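Local structure of Trm112p-like protein (Encephalitozoon cuniculi, 3Q87) at residues L56-S59 with L60-F63; N41-M44 with F45-G49. The protein binds zinc and, in complex with the Mtq2 methyltransferase, probably activates that enzyme for methylation of the translation termination factor eRF1. One frame throughout, in Å; residues are numbered along the deposited sequence.

Both contacts are local and lie at the two ends of helix 42-59. Contact 2 (41-44 with 45-49) forms its irregular first turns, and contact 1 (56-59 with 60-63) forms its last turn and the exit into a loop. Their centres lie about 18 Å apart. They touch through packing of Leu56 CD1 on Phe45 CE2 at 3.9 Å. Contact 2 meets the methyltransferase chain, where Asn41 packs on Ile26 and Met44 on Asn75 of that chain. Its Met44 side chain is about 13 Å from the zinc ion, which Cys11, Cys14, Cys102 and Cys105 bind. Contact 1 is away from the metal and has no contact with the partner chain.

Contact 1 of 2, residues L56-S59 with L60-F63; sequences LVNS and LRDF
Residues 56-59 form the last turn of helix 42-59, and Leu60 leaves helical geometry and starts a type I beta turn that runs to Phe63. Leu60 N donates to Leu56 O at 2.9 Å, a helical i to i+4 bond, and makes a weak second bond to Val57 O. The beta turn is closed by Phe63 N on Leu60 O at 2.8 Å.

Arg61 folds back along Asn58. Its CG sits between the backbone N and the carbonyl carbon (chi1 67°), and the chain then runs extended to NE. This brings NH1 to Asn58 O at 2.8 Å, with an N-H...O angle of 142°. The donor stands above the plane of that carbonyl. Arg61 N also reaches Asn58 O, but this bond is weak. The arginine thus grips a carbonyl at the C-terminal end of the helix with both backbone and side chain. The two side chains lie side by side and point the same way, their amide and guanidinium planes 19° apart. Asn58 OD1 is 3.2 Å from Arg61 NH1.

Leu60 is buried. Its CB and CG pass close to Leu56 O, with CG at 3.7 Å. The side chain packs on Phe89 of helix 84-91, on Ala27 of strand 26-29 and on Ile93 of strand 93-96. Leu56 and Val57 also touch Phe89. Ser59 OG hydrogen-bonds to Leu22 O and to Ser55 O. A water donates to Ser59 O at 3.0 Å and accepts from Asp62 N, bridging the helix end to the turn.

Contact 2 of 2, residues N41-M44 with F45-G49; sequences NKHM and FTENG
Phe45, Met44 and His43 make most of this contact, and Phe45 buries the most surface. Its CD1 lies 3.4 Å from Asn41 O and meets Met44 CB at 4.1 Å. CG of Phe45 is anti to its own carbonyl carbon (chi1 -61°), which sets the ring beside the Asn41 carbonyl at the helix start. Beyond the contact the ring packs on Arg52 and Leu53 of the same helix. Phe45 N donates to Lys42 O at 2.8 Å.

Met44 sends its CG over one face of the His43 ring, offset toward the rim. This methylene stands 3.7 Å above the ring plane.

These residues form the weakly bonded first turns of helix 42-59, which is kinked near Asn48 and Gly49, where backbone N atoms lack a bond to the preceding turn. His43 and Glu47, one turn apart, lie side by side and point the same way. His43 ND1 donates to Glu47 OE2 at 3.2 Å, with an N-H...O angle of 162°. The oxygen is near the ring plane, but the donor comes from above the carboxylate plane, and the two planes are 60° apart.

His43 O accepts from Glu47 N at 3.2 Å and from Thr46 OG1 at 3.3 Å, both from one face of its plane. A water donates to Met44 O at 2.7 Å and to Glu47 O. Arg52 NH1 also hydrogen-bonds to Met44 O.

Contact 1 of 2, residues L56-S59 with L60-F63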
ATOM      1  N   LEU A  56       7.076 -15.758 -11.123  1.00 22.81           N
ATOM      2  CA  LEU A  56       5.622 -15.789 -11.093  1.00 20.25           C
ATOM      3  C   LEU A  56       5.053 -16.860 -12.019  1.00 25.98           C
ATOM      4  O   LEU A  56       4.140 -17.590 -11.640  1.00 24.29           O
ATOM      5  CB  LEU A  56       5.050 -14.425 -11.482  1.00 21.35           C
ATOM      6  CG  LEU A  56       5.071 -13.381 -10.366  1.00 24.22           C
ATOM      7  CD1 LEU A  56       4.776 -11.980 -10.910  1.00 20.82           C
ATOM      8  CD2 LEU A  56       4.074 -13.780  -9.284  1.00 21.80           C
ATOM      9  N   VAL A  57       5.576 -16.949 -13.238  1.00 28.18           N
ATOM     10  CA  VAL A  57       5.031 -17.909 -14.195  1.00 25.49           C
ATOM     11  C   VAL A  57       5.161 -19.331 -13.658  1.00 30.09           C
ATOM     12  O   VAL A  57       4.247 -20.145 -13.784  1.00 28.22           O
ATOM     13  CB  VAL A  57       5.682 -17.786 -15.574  1.00 28.91           C
ATOM     14  CG1 VAL A  57       5.574 -19.100 -16.332  1.00 37.67           C
ATOM     15  CG2 VAL A  57       5.028 -16.653 -16.355  1.00 36.64           C
ATOM     16  N   ASN A  58       6.298 -19.607 -13.029  1.00 33.88           N
ATOM     17  CA  ASN A  58       6.523 -20.885 -12.368  1.00 30.12           C
ATOM     18  C   ASN A  58       5.570 -21.115 -11.202  1.00 35.18           C
ATOM     19  O   ASN A  58       5.028 -22.205 -11.046  1.00 27.49           O
ATOM     20  CB  ASN A  58       7.959 -20.975 -11.865  1.00 34.35           C
ATOM     21  CG  ASN A  58       8.298 -22.346 -11.356  1.00 41.65           C
ATOM     22  OD1 ASN A  58       7.908 -23.349 -11.954  1.00 43.90           O
ATOM     23  ND2 ASN A  58       9.027 -22.408 -10.248  1.00 44.13           N
ATOM     24  N   SER A  59       5.375 -20.086 -10.378  1.00 27.86           N
ATOM     25  CA  SER A  59       4.471 -20.191  -9.241  1.00 28.13           C
ATOM     26  C   SER A  59       3.034 -20.469  -9.679  1.00 23.73           C
ATOM     27  O   SER A  59       2.270 -21.133  -8.966  1.00 24.05           O
ATOM     28  CB  SER A  59       4.515 -18.905  -8.403  1.00 28.11           C
ATOM     29  OG  SER A  59       5.791 -18.728  -7.809  1.00 24.89           O
ATOM     30  N   LEU A  60       2.662 -19.963 -10.845  1.00 20.28           N
ATOM     31  CA  LEU A  60       1.278 -20.090 -11.288  1.00 20.61           C
ATOM     32  C   LEU A  60       1.088 -21.111 -12.410  1.00 32.75           C
ATOM     33  O   LEU A  60       0.082 -21.076 -13.114  1.00 33.73           O
ATOM     34  CB  LEU A  60       0.741 -18.732 -11.722  1.00 28.13           C
ATOM     35  CG  LEU A  60       0.551 -17.730 -10.587  1.00 25.95           C
ATOM     36  CD1 LEU A  60       0.561 -16.319 -11.133  1.00 25.94           C
ATOM     37  CD2 LEU A  60      -0.749 -18.028  -9.839  1.00 22.72           C
ATOM     38  N   ARG A  61       2.034 -22.031 -12.555  1.00 34.79           N
ATOM     39  CA  ARG A  61       2.007 -22.984 -13.671  1.00 39.54           C
ATOM     40  C   ARG A  61       0.772 -23.896 -13.677  1.00 43.00           C
ATOM     41  O   ARG A  61       0.328 -24.347 -14.737  1.00 47.75           O
ATOM     42  CB  ARG A  61       3.303 -23.803 -13.729  1.00 33.26           C
ATOM     43  CG  ARG A  61       3.503 -24.740 -12.553  1.00 42.54           C
ATOM     44  CD  ARG A  61       4.880 -25.377 -12.583  1.00 43.25           C
ATOM     45  NE  ARG A  61       5.072 -26.291 -11.461  1.00 44.09           N
ATOM     46  CZ  ARG A  61       5.501 -25.921 -10.258  1.00 52.84           C
ATOM     47  NH1 ARG A  61       5.789 -24.648 -10.013  1.00 53.47           N
ATOM     48  NH2 ARG A  61       5.645 -26.824  -9.295  1.00 47.29           N
ATOM     49  N   ASP A  62       0.213 -24.150 -12.499  1.00 38.49           N
ATOM     50  CA  ASP A  62      -1.022 -24.918 -12.384  1.00 35.68           C
ATOM     51  C   ASP A  62      -2.284 -24.051 -12.516  1.00 50.94           C
ATOM     52  O   ASP A  62      -3.405 -24.532 -12.340  1.00 44.85           O
ATOM     53  CB  ASP A  62      -1.047 -25.690 -11.068  1.00 38.82           C
ATOM     54  CG  ASP A  62      -0.129 -26.893 -11.084  1.00 64.81           C
ATOM     55  OD1 ASP A  62      -0.086 -27.628 -10.070  1.00 66.39           O
ATOM     56  OD2 ASP A  62       0.551 -27.103 -12.116  1.00 62.96           O
ATOM     57  N   PHE A  63      -2.102 -22.771 -12.817  1.00 50.94           N
ATOM     58  CA  PHE A  63      -3.238 -21.900 -13.088  1.00 45.63           C
ATOM     59  C   PHE A  63      -3.321 -21.571 -14.573  1.00 39.61           C
ATOM     60  O   PHE A  63      -2.394 -21.008 -15.146  1.00 38.43           O
ATOM     61  CB  PHE A  63      -3.143 -20.614 -12.275  1.00 40.37           C
ATOM     62  CG  PHE A  63      -4.168 -19.582 -12.654  1.00 41.38           C
ATOM     63  CD1 PHE A  63      -5.449 -19.628 -12.117  1.00 45.16           C
ATOM     64  CD2 PHE A  63      -3.852 -18.561 -13.537  1.00 38.10           C
ATOM     65  CE1 PHE A  63      -6.397 -18.672 -12.454  1.00 36.68           C
ATOM     66  CE2 PHE A  63      -4.792 -17.601 -13.878  1.00 44.75           C
ATOM     67  CZ  PHE A  63      -6.067 -17.656 -13.334  1.00 39.18           C
TER
HETATM   68  O   HOH W   1       0.103 -23.123  -9.578  1.00 38.73           O

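Contact 2 of 2, residues N41-M44 with F45-G49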
ATOM      1  N   ASN A  41       5.430  -1.230 -11.432  1.00 23.74           N
ATOM      2  CA  ASN A  41       6.852  -0.910 -11.352  1.00 22.14           C
ATOM      3  C   ASN A  41       7.642  -1.765 -12.331  1.00 31.98           C
ATOM      4  O   ASN A  41       8.224  -2.801 -11.971  1.00 22.40           O
ATOM      5  CB  ASN A  41       7.338  -1.115  -9.922  1.00 20.75           C
ATOM      6  CG  ASN A  41       6.453  -0.408  -8.924  1.00 28.23           C
ATOM      7  OD1 ASN A  41       6.542   0.807  -8.758  1.00 26.32           O
ATOM      8  ND2 ASN A  41       5.565  -1.159  -8.280  1.00 25.98           N
ATOM      9  N   LYS A  42       7.631  -1.323 -13.583  1.00 32.17           N
ATOM     10  CA  LYS A  42       8.190  -2.089 -14.688  1.00 38.16           C
ATOM     11  C   LYS A  42       9.596  -2.621 -14.413  1.00 31.89           C
ATOM     12  O   LYS A  42       9.862  -3.796 -14.640  1.00 34.52           O
ATOM     13  CB  LYS A  42       8.137  -1.268 -15.976  1.00 27.73           C
ATOM     14  CG  LYS A  42       6.738  -1.176 -16.541  1.00 31.84           C
ATOM     15  CD  LYS A  42       6.664  -0.277 -17.761  1.00 38.42           C
ATOM     16  CE  LYS A  42       5.335  -0.477 -18.471  1.00 39.44           C
ATOM     17  NZ  LYS A  42       5.295   0.166 -19.809  1.00 46.62           N
ATOM     18  N   HIS A  43      10.479  -1.772 -13.901  1.00 25.31           N
ATOM     19  CA  HIS A  43      11.848  -2.185 -13.628  1.00 32.97           C
ATOM     20  C   HIS A  43      11.943  -3.417 -12.715  1.00 45.94           C
ATOM     21  O   HIS A  43      12.894  -4.208 -12.821  1.00 34.85           O
ATOM     22  CB  HIS A  43      12.653  -1.030 -13.041  1.00 33.60           C
ATOM     23  CG  HIS A  43      12.311  -0.718 -11.619  1.00 45.88           C
ATOM     24  ND1 HIS A  43      13.137  -1.053 -10.567  1.00 46.00           N
ATOM     25  CD2 HIS A  43      11.235  -0.102 -11.072  1.00 39.76           C
ATOM     26  CE1 HIS A  43      12.586  -0.657  -9.434  1.00 41.67           C
ATOM     27  NE2 HIS A  43      11.430  -0.077  -9.712  1.00 38.51           N
ATOM     28  N   MET A  44      10.969  -3.579 -11.820  1.00 35.18           N
ATOM     29  CA  MET A  44      10.980  -4.717 -10.909  1.00 30.99           C
ATOM     30  C   MET A  44      10.795  -6.013 -11.692  1.00 35.69           C
ATOM     31  O   MET A  44      11.260  -7.081 -11.280  1.00 34.41           O
ATOM     32  CB  MET A  44       9.892  -4.584  -9.838  1.00 34.10           C
ATOM     33  CG  MET A  44      10.127  -3.462  -8.819  1.00 40.01           C
ATOM     34  SD  MET A  44      11.685  -3.587  -7.905  1.00 44.11           S
ATOM     35  CE  MET A  44      11.138  -4.342  -6.378  1.00 38.35           C
ATOM     36  N   PHE A  45      10.116  -5.905 -12.827  1.00 29.46           N
ATOM     37  CA  PHE A  45       9.786  -7.066 -13.632  1.00 34.54           C
ATOM     38  C   PHE A  45      10.694  -7.233 -14.859  1.00 34.93           C
ATOM     39  O   PHE A  45      10.588  -8.230 -15.578  1.00 39.69           O
ATOM     40  CB  PHE A  45       8.297  -7.036 -14.014  1.00 26.60           C
ATOM     41  CG  PHE A  45       7.378  -7.079 -12.821  1.00 27.25           C
ATOM     42  CD1 PHE A  45       6.879  -5.912 -12.273  1.00 25.47           C
ATOM     43  CD2 PHE A  45       7.047  -8.284 -12.226  1.00 23.80           C
ATOM     44  CE1 PHE A  45       6.047  -5.951 -11.162  1.00 21.25           C
ATOM     45  CE2 PHE A  45       6.216  -8.329 -11.112  1.00 27.35           C
ATOM     46  CZ  PHE A  45       5.715  -7.153 -10.583  1.00 17.28           C
ATOM     47  N   THR A  46      11.589  -6.270 -15.089  1.00 39.76           N
ATOM     48  CA  THR A  46      12.534  -6.364 -16.209  1.00 44.82           C
ATOM     49  C   THR A  46      13.883  -6.897 -15.749  1.00 34.64           C
ATOM     50  O   THR A  46      14.491  -7.718 -16.430  1.00 50.98           O
ATOM     51  CB  THR A  46      12.768  -5.009 -16.968  1.00 38.20           C
ATOM     52  OG1 THR A  46      13.180  -3.980 -16.055  1.00 37.85           O
ATOM     53  CG2 THR A  46      11.526  -4.566 -17.727  1.00 40.50           C
ATOM     54  N   GLU A  47      14.349  -6.426 -14.596  1.00 36.23           N
ATOM     55  CA  GLU A  47      15.677  -6.782 -14.102  1.00 43.37           C
ATOM     56  C   GLU A  47      15.968  -8.281 -14.184  1.00 42.84           C
ATOM     57  O   GLU A  47      15.057  -9.103 -14.082  1.00 42.24           O
ATOM     58  CB  GLU A  47      15.859  -6.292 -12.669  1.00 38.83           C
ATOM     59  CG  GLU A  47      15.865  -4.777 -12.541  1.00 60.89           C
ATOM     60  CD  GLU A  47      15.628  -4.322 -11.118  1.00 64.90           C
ATOM     61  OE1 GLU A  47      15.548  -5.200 -10.226  1.00 64.29           O
ATOM     62  OE2 GLU A  47      15.516  -3.096 -10.894  1.00 62.01           O
ATOM     63  N   ASN A  48      17.244  -8.626 -14.349  1.00 51.75           N
ATOM     64  CA  ASN A  48      17.655 -10.014 -14.542  1.00 33.71           C
ATOM     65  C   ASN A  48      16.825 -10.703 -15.598  1.00 43.93           C
ATOM     66  O   ASN A  48      16.345 -11.818 -15.395  1.00 44.27           O
ATOM     67  CB  ASN A  48      17.572 -10.813 -13.245  1.00 48.35           C
ATOM     68  CG  ASN A  48      18.925 -11.028 -12.605  1.00 63.48           C
ATOM     69  OD1 ASN A  48      19.713 -10.090 -12.466  1.00 74.38           O
ATOM     70  ND2 ASN A  48      19.207 -12.271 -12.208  1.00 45.97           N
ATOM     71  N   GLY A  49      16.649 -10.028 -16.724  1.00 39.79           N
ATOM     72  CA  GLY A  49      15.927 -10.612 -17.832  1.00 41.62           C
ATOM     73  C   GLY A  49      14.574 -11.156 -17.431  1.00 48.87           C
ATOM     74  O   GLY A  49      14.195 -12.253 -17.848  1.00 38.61           O
TER
HETATM   75  O   HOH W   2      12.710  -9.114 -12.424  1.00 27.85           O